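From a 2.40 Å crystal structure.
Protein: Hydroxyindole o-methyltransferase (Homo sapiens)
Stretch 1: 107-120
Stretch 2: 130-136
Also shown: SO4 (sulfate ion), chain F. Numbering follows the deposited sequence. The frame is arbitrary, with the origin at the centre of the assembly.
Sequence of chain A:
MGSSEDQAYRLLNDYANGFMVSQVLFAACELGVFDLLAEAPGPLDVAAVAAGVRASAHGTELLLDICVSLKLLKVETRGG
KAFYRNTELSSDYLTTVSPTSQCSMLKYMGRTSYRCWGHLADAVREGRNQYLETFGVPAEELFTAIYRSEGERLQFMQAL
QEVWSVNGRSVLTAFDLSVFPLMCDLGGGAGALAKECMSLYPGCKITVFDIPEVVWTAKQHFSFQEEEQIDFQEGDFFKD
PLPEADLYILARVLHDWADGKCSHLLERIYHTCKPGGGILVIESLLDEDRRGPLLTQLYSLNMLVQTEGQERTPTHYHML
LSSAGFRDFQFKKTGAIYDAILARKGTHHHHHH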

# COMPACT_ATOMS: atom_id res chain seq x y z
N LYS A 107 -11.71 -4.38 4.93
CA LYS A 107 -12.40 -4.66 3.67
C LYS A 107 -12.81 -3.33 3.00
O LYS A 107 -12.65 -3.20 1.80
CB LYS A 107 -13.64 -5.51 3.93
CG LYS A 107 -13.36 -6.96 4.29
CD LYS A 107 -14.63 -7.60 4.82
CE LYS A 107 -14.51 -9.08 5.00
NZ LYS A 107 -15.82 -9.68 5.33
N TYR A 108 -13.28 -2.33 3.78
CA TYR A 108 -13.67 -1.03 3.22
C TYR A 108 -12.46 -0.27 2.67
O TYR A 108 -12.56 0.30 1.58
CB TYR A 108 -14.45 -0.17 4.24
CG TYR A 108 -14.82 1.20 3.72
CD1 TYR A 108 -15.99 1.40 2.99
CD2 TYR A 108 -14.00 2.30 3.95
CE1 TYR A 108 -16.35 2.66 2.51
CE2 TYR A 108 -14.34 3.57 3.48
CZ TYR A 108 -15.51 3.75 2.76
OH TYR A 108 -15.84 4.99 2.28
N MET A 109 -11.33 -0.22 3.43
CA MET A 109 -10.07 0.42 3.02
C MET A 109 -9.59 -0.23 1.68
O MET A 109 -9.18 0.46 0.74
CB MET A 109 -8.96 0.24 4.08
CG MET A 109 -9.14 1.08 5.33
SD MET A 109 -7.60 1.08 6.29
CE MET A 109 -8.18 1.41 7.79
N GLY A 110 -9.71 -1.55 1.62
CA GLY A 110 -9.34 -2.34 0.45
C GLY A 110 -10.16 -2.07 -0.78
O GLY A 110 -9.61 -1.94 -1.86
N ARG A 111 -11.48 -1.98 -0.62
CA ARG A 111 -12.45 -1.77 -1.70
C ARG A 111 -12.63 -0.31 -2.15
O ARG A 111 -12.88 -0.08 -3.32
CB ARG A 111 -13.82 -2.40 -1.34
CG ARG A 111 -13.80 -3.94 -1.27
CD ARG A 111 -14.90 -4.56 -0.42
NE ARG A 111 -14.61 -5.96 -0.09
CZ ARG A 111 -15.29 -6.70 0.78
NH1 ARG A 111 -16.33 -6.18 1.43
NH2 ARG A 111 -14.94 -7.96 1.01
N THR A 112 -12.54 0.67 -1.24
CA THR A 112 -12.77 2.06 -1.62
C THR A 112 -11.53 2.96 -1.54
O THR A 112 -11.13 3.50 -2.57
CB THR A 112 -13.95 2.66 -0.82
OG1 THR A 112 -13.60 2.59 0.55
CG2 THR A 112 -15.23 1.91 -1.04
N SER A 113 -10.98 3.16 -0.35
CA SER A 113 -9.82 4.03 -0.11
C SER A 113 -8.63 3.69 -1.01
O SER A 113 -8.01 4.60 -1.55
CB SER A 113 -9.38 3.96 1.35
OG SER A 113 -10.50 3.96 2.21
N TYR A 114 -8.31 2.39 -1.14
CA TYR A 114 -7.20 1.88 -1.96
C TYR A 114 -7.35 2.35 -3.39
O TYR A 114 -6.39 2.87 -3.97
CB TYR A 114 -7.10 0.35 -1.86
CG TYR A 114 -5.92 -0.23 -2.59
CD1 TYR A 114 -6.01 -0.54 -3.96
CD2 TYR A 114 -4.74 -0.51 -1.93
CE1 TYR A 114 -4.92 -1.08 -4.64
CE2 TYR A 114 -3.65 -1.07 -2.60
CZ TYR A 114 -3.74 -1.34 -3.96
OH TYR A 114 -2.67 -1.90 -4.63
N ARG A 115 -8.56 2.20 -3.96
CA ARG A 115 -8.90 2.64 -5.32
C ARG A 115 -8.64 4.15 -5.44
O ARG A 115 -7.79 4.54 -6.23
CB ARG A 115 -10.37 2.29 -5.64
CG ARG A 115 -10.53 0.94 -6.32
CD ARG A 115 -11.65 0.91 -7.36
NE ARG A 115 -11.48 1.85 -8.48
CZ ARG A 115 -10.67 1.68 -9.53
NH1 ARG A 115 -9.90 0.59 -9.61
NH2 ARG A 115 -10.60 2.60 -10.48
N CYS A 116 -9.29 4.97 -4.58
CA CYS A 116 -9.14 6.43 -4.50
C CYS A 116 -7.67 6.87 -4.47
O CYS A 116 -7.25 7.73 -5.25
CB CYS A 116 -9.92 6.98 -3.30
SG CYS A 116 -11.68 7.26 -3.63
N TRP A 117 -6.87 6.21 -3.61
CA TRP A 117 -5.45 6.50 -3.44
C TRP A 117 -4.55 6.33 -4.68
O TRP A 117 -3.47 6.92 -4.73
CB TRP A 117 -4.89 5.85 -2.17
CG TRP A 117 -5.13 6.67 -0.93
CD1 TRP A 117 -6.31 6.86 -0.28
CD2 TRP A 117 -4.15 7.44 -0.23
NE1 TRP A 117 -6.11 7.63 0.85
CE2 TRP A 117 -4.80 8.03 0.88
CE3 TRP A 117 -2.77 7.69 -0.42
CZ2 TRP A 117 -4.12 8.84 1.80
CZ3 TRP A 117 -2.10 8.50 0.48
CH2 TRP A 117 -2.78 9.07 1.58
N GLY A 118 -5.03 5.61 -5.69
CA GLY A 118 -4.32 5.49 -6.96
C GLY A 118 -4.31 6.84 -7.67
O GLY A 118 -3.39 7.14 -8.44
N HIS A 119 -5.31 7.67 -7.38
CA HIS A 119 -5.46 9.02 -7.93
C HIS A 119 -4.89 10.09 -6.97
O HIS A 119 -5.29 11.25 -7.07
CB HIS A 119 -6.94 9.31 -8.27
CG HIS A 119 -7.55 8.29 -9.17
ND1 HIS A 119 -7.33 8.32 -10.53
CD2 HIS A 119 -8.33 7.22 -8.87
CE1 HIS A 119 -7.98 7.27 -11.02
NE2 HIS A 119 -8.60 6.59 -10.06
N LEU A 120 -3.92 9.72 -6.09
CA LEU A 120 -3.30 10.62 -5.11
C LEU A 120 -2.64 11.85 -5.74
O LEU A 120 -2.85 12.96 -5.25
CB LEU A 120 -2.30 9.90 -4.16
CG LEU A 120 -1.60 10.81 -3.12
CD1 LEU A 120 -2.61 11.46 -2.17
CD2 LEU A 120 -0.59 10.07 -2.34
N GLN A 130 -11.55 12.61 -5.41
CA GLN A 130 -11.61 11.92 -6.69
C GLN A 130 -12.71 10.86 -6.87
O GLN A 130 -12.49 9.89 -7.60
CB GLN A 130 -10.23 11.32 -7.04
CG GLN A 130 -9.02 12.18 -6.71
CD GLN A 130 -8.88 13.36 -7.63
OE1 GLN A 130 -9.37 14.46 -7.37
NE2 GLN A 130 -8.17 13.17 -8.71
N TYR A 131 -13.88 11.02 -6.25
CA TYR A 131 -14.96 10.03 -6.42
C TYR A 131 -15.43 9.93 -7.88
O TYR A 131 -15.72 8.82 -8.36
CB TYR A 131 -16.15 10.32 -5.50
CG TYR A 131 -15.99 9.73 -4.11
CD1 TYR A 131 -16.26 8.39 -3.87
CD2 TYR A 131 -15.60 10.53 -3.04
CE1 TYR A 131 -16.09 7.83 -2.60
CE2 TYR A 131 -15.46 9.99 -1.76
CZ TYR A 131 -15.70 8.64 -1.54
OH TYR A 131 -15.57 8.14 -0.27
N LEU A 132 -15.50 11.07 -8.59
CA LEU A 132 -15.89 11.08 -10.00
C LEU A 132 -14.82 10.41 -10.88
O LEU A 132 -15.17 9.67 -11.81
CB LEU A 132 -16.22 12.50 -10.49
CG LEU A 132 -16.92 12.57 -11.87
CD1 LEU A 132 -18.42 12.71 -11.73
CD2 LEU A 132 -16.34 13.67 -12.74
N GLU A 133 -13.53 10.65 -10.59
CA GLU A 133 -12.41 10.09 -11.38
C GLU A 133 -12.17 8.61 -11.10
O GLU A 133 -11.60 7.94 -11.94
CB GLU A 133 -11.12 10.90 -11.18
CG GLU A 133 -11.22 12.38 -11.54
CD GLU A 133 -11.63 13.37 -10.46
OE1 GLU A 133 -12.61 13.09 -9.72
OE2 GLU A 133 -11.02 14.46 -10.41
N THR A 134 -12.59 8.12 -9.92
CA THR A 134 -12.39 6.73 -9.48
C THR A 134 -13.61 5.86 -9.70
O THR A 134 -13.46 4.73 -10.17
CB THR A 134 -11.99 6.67 -7.98
OG1 THR A 134 -11.10 7.73 -7.65
CG2 THR A 134 -11.37 5.35 -7.60
N PHE A 135 -14.80 6.33 -9.28
CA PHE A 135 -16.02 5.53 -9.34
C PHE A 135 -17.05 5.95 -10.38
O PHE A 135 -18.04 5.23 -10.57
CB PHE A 135 -16.66 5.44 -7.94
CG PHE A 135 -15.76 4.86 -6.87
CD1 PHE A 135 -15.52 3.49 -6.81
CD2 PHE A 135 -15.17 5.68 -5.91
CE1 PHE A 135 -14.69 2.96 -5.82
CE2 PHE A 135 -14.36 5.15 -4.91
CZ PHE A 135 -14.12 3.79 -4.88
N GLY A 136 -16.83 7.10 -11.02
CA GLY A 136 -17.76 7.68 -12.00
C GLY A 136 -18.95 8.37 -11.34
O GLY A 136 -19.76 9.01 -12.02
S SO4 F . -18.83 -8.02 3.61
O1 SO4 F . -17.79 -8.82 2.93
O2 SO4 F . -19.37 -7.04 2.66
O3 SO4 F . -19.89 -8.91 4.07
O4 SO4 F . -18.25 -7.31 4.77

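Two helical segments can be held together without a single hydrogen bond passing between them, provided that each settles its own polar groups and offers shape to the other. Hydroxyindole O-methyltransferase gives a compact example. The helix through 107-117 and the short helix 131-135 cross at 109°, their axes approaching to 9.5 Å, and the contact buries 465 Å² counted over both sides. The backbones come nearest at Cys116 and Thr134, whose CA atoms lie 6.0 Å apart.

The apolar contacts centre on Cys116 and Phe135. Phe135 has its CA-to-CB bond sideways to the first stretch, but with chi1 in the m well its ring comes nearer, bringing CE2 to 3.6 Å from Cys116 SG. The sulfur also lies 4.7 Å from the centroid of the Tyr131 ring, 12° off the ring normal. A small, polarizable thiol suits this buried site, since it can touch Phe135 while lying over the Tyr131 ring at a looser distance and leaving the backbones close. Around the Phe135 ring, the carbonyl oxygens of Arg111 and Thr112 sit at the edge, near the ring plane; Thr112 O is 3.8 Å from Phe135 CZ. Ring edges carry the slightly positive hydrogens, so carbonyl oxygens are reasonable neighbours there.

The two threonine hydroxyls at this contact are satisfied within their own stretches. Thr134 OG1 donates to Gln130 O at 2.6 Å, a bond back to the N-cap residue of its own helix, and Thr112 OG1 likewise donates one turn back, to Tyr108 O at 2.7 Å. A threonine can thus spend its hydroxyl locally and still present a methyl: Thr134 CG2 packs 3.7 Å from Cys116 N and 3.6 Å from Arg115 NE. That hydroxyl nevertheless remains close to the other stretch, with His119 CD2 3.1 Å from Thr134 OG1, a tight van der Waals approach.

A flat ring is a principal packing element of the contact, and a flexible chain closes its border. His119 points toward the second stretch, with Glu133 C over one face of its imidazole, while its CB lies 3.9 Å from Gln130 CG. Arg115 bends through a p chi3, so that its CD rests 4.0 Å from Phe135 CE1 and its NH2 comes to 3.6 Å from Thr134 O, near in the guanidinium plane but not a hydrogen bond. Long aliphatic carbons beneath a charged end suit such a partly exposed border.

Earlier in the first helix, side chains whose ends lie away from the second stretch bind a sulfate, probably from the crystallisation liquor: Lys107 NZ donates to SO4 O1 at 3.2 Å, and Arg111 NH1 adds a weak bond to the same oxygen at 3.4 Å.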